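Local coordinates for protein glutathione S-transferase (Ceriporiopsis subvermispora, PDB 6J3E) that binds glutathione and, as a serine-type member of the glutathione S-transferase family, probably catalyses its conjugation to electrophilic substrates, at residues Asn32-Pro37 with Tyr92-Tyr97; Pro72-Pro77 with Ala87-Tyr92. All coordinates share one frame; numbering follows the deposited sequence.

Interaction 1: Asn32-Pro37 with Tyr92-Tyr97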
ATOM      1  N   ASN A  32      22.804  -5.649   9.710  1.00 65.35           N
ATOM      2  CA  ASN A  32      24.060  -5.308   9.039  1.00 58.58           C
ATOM      3  C   ASN A  32      24.167  -3.805   8.790  1.00 63.29           C
ATOM      4  O   ASN A  32      25.233  -3.212   8.985  1.00 68.02           O
ATOM      5  CB  ASN A  32      24.180  -6.083   7.723  1.00 56.12           C
ATOM      6  CG  ASN A  32      24.401  -7.581   7.934  1.00 61.36           C
ATOM      7  OD1 ASN A  32      24.592  -8.042   9.066  1.00 62.52           O
ATOM      8  ND2 ASN A  32      24.397  -8.343   6.844  1.00 58.32           N
ATOM      9  N   PHE A  33      23.077  -3.169   8.360  1.00 62.35           N
ATOM     10  CA  PHE A  33      23.122  -1.744   8.051  1.00 59.84           C
ATOM     11  C   PHE A  33      23.184  -0.903   9.313  1.00 60.84           C
ATOM     12  O   PHE A  33      23.826   0.154   9.327  1.00 59.95           O
ATOM     13  CB  PHE A  33      21.908  -1.349   7.214  1.00 64.52           C
ATOM     14  CG  PHE A  33      21.738   0.140   7.042  1.00 58.44           C
ATOM     15  CD1 PHE A  33      22.419   0.820   6.036  1.00 59.47           C
ATOM     16  CD2 PHE A  33      20.888   0.848   7.874  1.00 58.04           C
ATOM     17  CE1 PHE A  33      22.262   2.183   5.863  1.00 57.96           C
ATOM     18  CE2 PHE A  33      20.724   2.205   7.722  1.00 61.28           C
ATOM     19  CZ  PHE A  33      21.413   2.881   6.706  1.00 61.83           C
ATOM     20  N   LYS A  34      22.497  -1.332  10.374  1.00 64.48           N
ATOM     21  CA  LYS A  34      22.609  -0.624  11.646  1.00 63.40           C
ATOM     22  C   LYS A  34      23.940  -0.890  12.333  1.00 64.47           C
ATOM     23  O   LYS A  34      24.347  -0.098  13.193  1.00 69.31           O
ATOM     24  CB  LYS A  34      21.464  -1.005  12.584  1.00 63.43           C
ATOM     25  CG  LYS A  34      20.153  -0.295  12.282  1.00 60.68           C
ATOM     26  CD  LYS A  34      19.094  -0.692  13.295  1.00 58.69           C
ATOM     27  CE  LYS A  34      17.888   0.231  13.211  1.00 60.51           C
ATOM     28  NZ  LYS A  34      18.189   1.625  13.683  1.00 58.41           N
ATOM     29  N   GLY A  35      24.621  -1.969  11.964  1.00 57.85           N
ATOM     30  CA  GLY A  35      25.915  -2.276  12.527  1.00 59.15           C
ATOM     31  C   GLY A  35      25.875  -2.957  13.872  1.00 69.77           C
ATOM     32  O   GLY A  35      26.855  -2.867  14.619  1.00 72.15           O
ATOM     33  N   ILE A  36      24.781  -3.642  14.206  1.00 68.30           N
ATOM     34  CA  ILE A  36      24.627  -4.303  15.502  1.00 60.19           C
ATOM     35  C   ILE A  36      25.174  -5.724  15.405  1.00 64.86           C
ATOM     36  O   ILE A  36      24.839  -6.462  14.466  1.00 67.03           O
ATOM     37  CB  ILE A  36      23.160  -4.289  15.961  1.00 58.88           C
ATOM     38  CG1 ILE A  36      22.619  -2.859  15.906  1.00 60.82           C
ATOM     39  CG2 ILE A  36      23.035  -4.837  17.377  1.00 60.84           C
ATOM     40  CD1 ILE A  36      21.130  -2.738  16.133  1.00 63.92           C
ATOM     41  N   PRO A  37      26.040  -6.138  16.324  1.00 68.49           N
ATOM     42  CA  PRO A  37      26.533  -7.517  16.298  1.00 62.03           C
ATOM     43  C   PRO A  37      25.440  -8.479  16.705  1.00 65.47           C
ATOM     44  O   PRO A  37      24.599  -8.175  17.558  1.00 68.68           O
ATOM     45  CB  PRO A  37      27.659  -7.511  17.333  1.00 63.82           C
ATOM     46  CG  PRO A  37      27.253  -6.435  18.283  1.00 68.18           C
ATOM     47  CD  PRO A  37      26.626  -5.365  17.432  1.00 63.28           C
ATOM     48  N   TYR A  92      12.033  -1.858  16.857  1.00 56.85           N
ATOM     49  CA  TYR A  92      12.729  -2.107  18.107  1.00 54.44           C
ATOM     50  C   TYR A  92      14.190  -1.713  17.994  1.00 55.10           C
ATOM     51  O   TYR A  92      14.746  -1.093  18.904  1.00 60.20           O
ATOM     52  CB  TYR A  92      12.603  -3.570  18.493  1.00 53.52           C
ATOM     53  CG  TYR A  92      13.554  -3.927  19.593  1.00 58.06           C
ATOM     54  CD1 TYR A  92      13.190  -3.757  20.930  1.00 55.33           C
ATOM     55  CD2 TYR A  92      14.832  -4.418  19.303  1.00 56.85           C
ATOM     56  CE1 TYR A  92      14.060  -4.078  21.947  1.00 56.86           C
ATOM     57  CE2 TYR A  92      15.712  -4.737  20.312  1.00 60.63           C
ATOM     58  CZ  TYR A  92      15.317  -4.567  21.632  1.00 60.68           C
ATOM     59  OH  TYR A  92      16.198  -4.879  22.625  1.00 59.75           O
ATOM     60  N   LEU A  93      14.840  -2.088  16.897  1.00 53.91           N
ATOM     61  CA  LEU A  93      16.242  -1.724  16.731  1.00 58.70           C
ATOM     62  C   LEU A  93      16.428  -0.205  16.667  1.00 61.51           C
ATOM     63  O   LEU A  93      17.394   0.327  17.235  1.00 59.64           O
ATOM     64  CB  LEU A  93      16.803  -2.403  15.487  1.00 58.85           C
ATOM     65  CG  LEU A  93      16.804  -3.923  15.616  1.00 55.91           C
ATOM     66  CD1 LEU A  93      17.385  -4.568  14.373  1.00 46.40           C
ATOM     67  CD2 LEU A  93      17.557  -4.325  16.876  1.00 55.29           C
ATOM     68  N   ASP A  94      15.520   0.508  15.974  1.00 56.18           N
ATOM     69  CA  ASP A  94      15.539   1.975  15.974  1.00 58.40           C
ATOM     70  C   ASP A  94      15.499   2.512  17.400  1.00 58.52           C
ATOM     71  O   ASP A  94      16.273   3.397  17.772  1.00 59.26           O
ATOM     72  CB  ASP A  94      14.340   2.546  15.197  1.00 52.15           C
ATOM     73  CG  ASP A  94      14.618   2.790  13.710  1.00 58.27           C
ATOM     74  OD1 ASP A  94      15.719   2.458  13.215  1.00 57.53           O
ATOM     75  OD2 ASP A  94      13.689   3.306  13.024  1.00 60.33           O
ATOM     76  N   LYS A  95      14.584   1.980  18.208  1.00 56.51           N
ATOM     77  CA  LYS A  95      14.258   2.570  19.496  1.00 61.80           C
ATOM     78  C   LYS A  95      15.231   2.136  20.586  1.00 62.54           C
ATOM     79  O   LYS A  95      15.450   2.871  21.554  1.00 62.54           O
ATOM     80  CB  LYS A  95      12.810   2.215  19.858  1.00 54.81           C
ATOM     81  CG  LYS A  95      12.541   2.012  21.334  1.00 63.50           C
ATOM     82  CD  LYS A  95      11.456   0.973  21.557  1.00 65.26           C
ATOM     83  CE  LYS A  95      11.438   0.488  23.010  1.00 74.39           C
ATOM     84  NZ  LYS A  95      10.632  -0.761  23.163  1.00 75.21           N
ATOM     85  N   THR A  96      15.856   0.982  20.438  1.00 59.26           N
ATOM     86  CA  THR A  96      16.760   0.519  21.476  1.00 61.23           C
ATOM     87  C   THR A  96      18.203   0.947  21.223  1.00 62.38           C
ATOM     88  O   THR A  96      18.962   1.125  22.182  1.00 66.31           O
ATOM     89  CB  THR A  96      16.628  -1.008  21.605  1.00 63.98           C
ATOM     90  OG1 THR A  96      15.273  -1.322  21.948  1.00 54.36           O
ATOM     91  CG2 THR A  96      17.551  -1.585  22.674  1.00 63.75           C
ATOM     92  N   TYR A  97      18.589   1.160  19.963  1.00 63.49           N
ATOM     93  CA  TYR A  97      19.954   1.538  19.597  1.00 60.74           C
ATOM     94  C   TYR A  97      19.903   2.842  18.823  1.00 62.22           C
ATOM     95  O   TYR A  97      20.258   2.890  17.641  1.00 62.20           O
ATOM     96  CB  TYR A  97      20.635   0.434  18.795  1.00 56.70           C
ATOM     97  CG  TYR A  97      20.692  -0.828  19.603  1.00 63.34           C
ATOM     98  CD1 TYR A  97      19.681  -1.773  19.539  1.00 60.12           C
ATOM     99  CD2 TYR A  97      21.729  -1.045  20.492  1.00 65.69           C
ATOM    100  CE1 TYR A  97      19.729  -2.912  20.312  1.00 61.57           C
ATOM    101  CE2 TYR A  97      21.780  -2.186  21.265  1.00 66.58           C
ATOM    102  CZ  TYR A  97      20.779  -3.109  21.182  1.00 60.44           C
ATOM    103  OH  TYR A  97      20.859  -4.228  21.982  1.00 61.44           O
TER
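Lys34 sends CG anti to its own carbonyl carbon (chi1 -79°), stays extended through its middle bonds and bends only at chi4 (-69°), which carries NZ past Leu93 to the carboxylate of Asp94. On the way its methylenes cross Leu93 obliquely, with Lys34 CD 3.6 Å from Leu93 CB. At the tip, Lys34 NZ donates to the anti lone pair of Asp94 OD1 in a salt bridge of 2.6 Å, the two side chains meeting nearly at right angles. Both ends have further partners: NZ also binds the carbonyl of Pro101, while Asp94 OD1 and OD2 accept from the backbone N-H groups of Val103 and Ile104, so the ion pair ties in the loop after the helix. An alanine in place of Lys34 would remove the salt bridge and the methylenes over Leu93, and would probably loosen the hold of Asp94 on that loop. Gly35, with positive phi, is the C-prime residue of a Schellman motif that closes helix 22-34 and turns the chain into Ile36. There Ile36 CD1 touches Leu93 CD2 on the helix at 4.0 Å and Tyr97 CD1 just beyond its end at 3.8 Å, approaching the ring obliquely. The hydroxyl of Tyr97 is bound to Asp76 OD2. Together these contacts pair the C-terminal ends of two helices of the thioredoxin-like N-terminal domain characteristic of glutathione S-transferases.

Interaction 2: Pro72-Pro77 with Ala87-Tyr92; sequences PVIHDP and AAIARY
Strand 73-76, a central strand of the four-stranded mixed sheet in the thioredoxin-like domain, is covered here by helix 86-96, which follows the edge strand 81-84. The two short segments run roughly parallel, 28° apart, with axes 9.3 Å from each other at closest approach. Alternate strand side chains, Ile74 and Asp76, point toward the helix and meet Ile89 and Tyr92, one turn apart. Ile74 and Ile89 meet tip to tip: Ile74 CG1 lies 3.6 Å from Ile89 CD1, and Ile74 CD1 is equally close to Ile89 CG2. Ile74 holds CG1 in the crowded position between its backbone N and carbonyl carbon (chi1 61°), and its CD1 also comes within 4.1 Å of Tyr92 CD2, obliquely to the ring. With CG anti to the backbone N, Tyr92 extends along the strand, and its OH donates to Asp76 OD2 over 2.5 Å, although the hydroxyl's position is less certain. The carboxylate stands almost perpendicular to the ring, 88° between planes, with OD2 at the ring's edge. A second hydroxyl on this buried oxygen would probably help to stabilise its negative charge. Pro72, preceded by a cis peptide bond, follows the glutathione-binding Leu71, while Ser86, another glutathione-binding residue, starts the helix; a cis-proline leading into this strand is a hallmark of the thioredoxin fold, and in glutathione S-transferases it borders the glutathione site.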
ATOM      1  N   PRO A  72      11.771 -13.978  10.769  1.00 56.68           N
ATOM      2  CA  PRO A  72      12.815 -13.750  11.776  1.00 55.57           C
ATOM      3  C   PRO A  72      12.305 -13.501  13.194  1.00 52.70           C
ATOM      4  O   PRO A  72      11.210 -12.967  13.376  1.00 53.10           O
ATOM      5  CB  PRO A  72      13.517 -12.494  11.255  1.00 53.98           C
ATOM      6  CG  PRO A  72      12.439 -11.758  10.524  1.00 52.36           C
ATOM      7  CD  PRO A  72      11.657 -12.837   9.841  1.00 50.99           C
ATOM      8  N   VAL A  73      13.106 -13.886  14.181  1.00 50.71           N
ATOM      9  CA  VAL A  73      12.938 -13.442  15.559  1.00 53.18           C
ATOM     10  C   VAL A  73      14.313 -13.080  16.106  1.00 51.79           C
ATOM     11  O   VAL A  73      15.315 -13.712  15.757  1.00 58.40           O
ATOM     12  CB  VAL A  73      12.262 -14.524  16.421  1.00 50.86           C
ATOM     13  CG1 VAL A  73      12.242 -14.114  17.869  1.00 51.32           C
ATOM     14  CG2 VAL A  73      10.844 -14.757  15.950  1.00 50.44           C
ATOM     15  N   ILE A  74      14.378 -12.055  16.944  1.00 50.55           N
ATOM     16  CA  ILE A  74      15.619 -11.760  17.649  1.00 59.62           C
ATOM     17  C   ILE A  74      15.363 -11.782  19.150  1.00 59.67           C
ATOM     18  O   ILE A  74      14.280 -11.419  19.619  1.00 57.45           O
ATOM     19  CB  ILE A  74      16.256 -10.412  17.241  1.00 57.43           C
ATOM     20  CG1 ILE A  74      15.317  -9.244  17.541  1.00 52.25           C
ATOM     21  CG2 ILE A  74      16.693 -10.451  15.789  1.00 55.18           C
ATOM     22  CD1 ILE A  74      16.016  -7.904  17.504  1.00 51.26           C
ATOM     23  N   HIS A  75      16.372 -12.229  19.904  1.00 61.09           N
ATOM     24  CA  HIS A  75      16.404 -12.057  21.350  1.00 63.12           C
ATOM     25  C   HIS A  75      17.618 -11.226  21.727  1.00 63.47           C
ATOM     26  O   HIS A  75      18.749 -11.551  21.338  1.00 65.29           O
ATOM     27  CB  HIS A  75      16.439 -13.375  22.124  1.00 61.40           C
ATOM     28  CG  HIS A  75      16.616 -13.169  23.594  1.00 66.21           C
ATOM     29  ND1 HIS A  75      15.618 -12.651  24.390  1.00 64.91           N
ATOM     30  CD2 HIS A  75      17.691 -13.342  24.401  1.00 62.95           C
ATOM     31  CE1 HIS A  75      16.061 -12.535  25.629  1.00 63.73           C
ATOM     32  NE2 HIS A  75      17.314 -12.955  25.663  1.00 64.90           N
ATOM     33  N   ASP A  76      17.369 -10.155  22.481  1.00 65.27           N
ATOM     34  CA  ASP A  76      18.372  -9.168  22.863  1.00 65.60           C
ATOM     35  C   ASP A  76      18.676  -9.353  24.339  1.00 66.97           C
ATOM     36  O   ASP A  76      17.942  -8.830  25.192  1.00 66.05           O
ATOM     37  CB  ASP A  76      17.867  -7.748  22.588  1.00 60.65           C
ATOM     38  CG  ASP A  76      18.949  -6.695  22.773  1.00 66.86           C
ATOM     39  OD1 ASP A  76      20.109  -7.091  23.033  1.00 65.60           O
ATOM     40  OD2 ASP A  76      18.655  -5.482  22.632  1.00 64.11           O
ATOM     41  N   PRO A  77      19.718 -10.109  24.697  1.00 66.91           N
ATOM     42  CA  PRO A  77      20.005 -10.316  26.123  1.00 68.43           C
ATOM     43  C   PRO A  77      20.314  -9.013  26.845  1.00 70.22           C
ATOM     44  O   PRO A  77      20.009  -8.885  28.039  1.00 69.15           O
ATOM     45  CB  PRO A  77      21.201 -11.279  26.101  1.00 70.73           C
ATOM     46  CG  PRO A  77      21.858 -11.022  24.795  1.00 71.91           C
ATOM     47  CD  PRO A  77      20.760 -10.692  23.833  1.00 70.40           C
ATOM     48  N   ALA A  87       9.277  -6.070  10.503  1.00 46.55           N
ATOM     49  CA  ALA A  87       8.929  -4.661  10.661  1.00 50.87           C
ATOM     50  C   ALA A  87       9.000  -4.246  12.123  1.00 52.13           C
ATOM     51  O   ALA A  87       9.419  -3.129  12.432  1.00 53.02           O
ATOM     52  CB  ALA A  87       7.540  -4.371  10.086  1.00 47.89           C
ATOM     53  N   ALA A  88       8.609  -5.134  13.038  1.00 53.97           N
ATOM     54  CA  ALA A  88       8.709  -4.830  14.465  1.00 51.10           C
ATOM     55  C   ALA A  88      10.141  -4.927  14.970  1.00 47.13           C
ATOM     56  O   ALA A  88      10.505  -4.208  15.900  1.00 50.57           O
ATOM     57  CB  ALA A  88       7.812  -5.767  15.277  1.00 48.06           C
ATOM     58  N   ILE A  89      10.944  -5.826  14.395  1.00 49.02           N
ATOM     59  CA  ILE A  89      12.375  -5.859  14.685  1.00 47.86           C
ATOM     60  C   ILE A  89      12.992  -4.509  14.347  1.00 51.81           C
ATOM     61  O   ILE A  89      13.770  -3.937  15.123  1.00 53.43           O
ATOM     62  CB  ILE A  89      13.064  -6.987  13.891  1.00 54.20           C
ATOM     63  CG1 ILE A  89      12.322  -8.331  14.009  1.00 52.93           C
ATOM     64  CG2 ILE A  89      14.506  -7.144  14.329  1.00 48.18           C
ATOM     65  CD1 ILE A  89      12.636  -9.092  15.186  1.00 53.14           C
ATOM     66  N   ALA A  90      12.647  -3.982  13.175  1.00 50.29           N
ATOM     67  CA  ALA A  90      13.261  -2.749  12.719  1.00 50.68           C
ATOM     68  C   ALA A  90      12.941  -1.620  13.679  1.00 53.14           C
ATOM     69  O   ALA A  90      13.829  -0.842  14.055  1.00 52.29           O
ATOM     70  CB  ALA A  90      12.792  -2.415  11.297  1.00 44.17           C
ATOM     71  N   ARG A  91      11.676  -1.530  14.110  1.00 51.85           N
ATOM     72  CA  ARG A  91      11.298  -0.452  15.021  1.00 54.26           C
ATOM     73  C   ARG A  91      11.979  -0.619  16.360  1.00 57.71           C
ATOM     74  O   ARG A  91      12.438   0.364  16.952  1.00 57.87           O
ATOM     75  CB  ARG A  91       9.784  -0.394  15.209  1.00 48.76           C
ATOM     76  CG  ARG A  91       9.042  -0.065  13.922  1.00 53.23           C
ATOM     77  CD  ARG A  91       7.542  -0.004  14.123  1.00 54.42           C
ATOM     78  NE  ARG A  91       6.879   0.639  13.006  1.00 53.27           N
ATOM     79  CZ  ARG A  91       6.607   0.031  11.871  1.00 57.47           C
ATOM     80  NH1 ARG A  91       5.984   0.707  10.906  1.00 60.68           N
ATOM     81  NH2 ARG A  91       6.950  -1.261  11.669  1.00 54.64           N
ATOM     82  N   TYR A  92      12.033  -1.858  16.857  1.00 56.85           N
ATOM     83  CA  TYR A  92      12.729  -2.107  18.107  1.00 54.44           C
ATOM     84  C   TYR A  92      14.190  -1.713  17.994  1.00 55.10           C
ATOM     85  O   TYR A  92      14.746  -1.093  18.904  1.00 60.20           O
ATOM     86  CB  TYR A  92      12.603  -3.570  18.493  1.00 53.52           C
ATOM     87  CG  TYR A  92      13.554  -3.927  19.593  1.00 58.06           C
ATOM     88  CD1 TYR A  92      13.190  -3.757  20.930  1.00 55.33           C
ATOM     89  CD2 TYR A  92      14.832  -4.418  19.303  1.00 56.85           C
ATOM     90  CE1 TYR A  92      14.060  -4.078  21.947  1.00 56.86           C
ATOM     91  CE2 TYR A  92      15.712  -4.737  20.312  1.00 60.63           C
ATOM     92  CZ  TYR A  92      15.317  -4.567  21.632  1.00 60.68           C
ATOM     93  OH  TYR A  92      16.198  -4.879  22.625  1.00 59.75           O
TER

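How the interactions relate
Interaction 2 is nested within the chain loop closed by interaction 1; their centres lie about 9 Å apart and both use helix 86-96. All five touching residues of interaction 2 are buried, against three of five in interaction 1, whose centre lies farther from that of the chain (about 17 Å against about 14 Å). Interaction 2 fastens the helix to the sheet, whereas interaction 1 fastens its C-terminal end to a neighbouring helix. The helix-sheet contact combines branched aliphatic packing with a tyrosine-carboxylate bond; the helix-helix contact adds a salt bridge. Among their direct links are the Tyr97 hydroxyl at Asp76 and Leu93 CD2 against Ile74 CD1, so the apolar packing of the two contacts meets at these methyls.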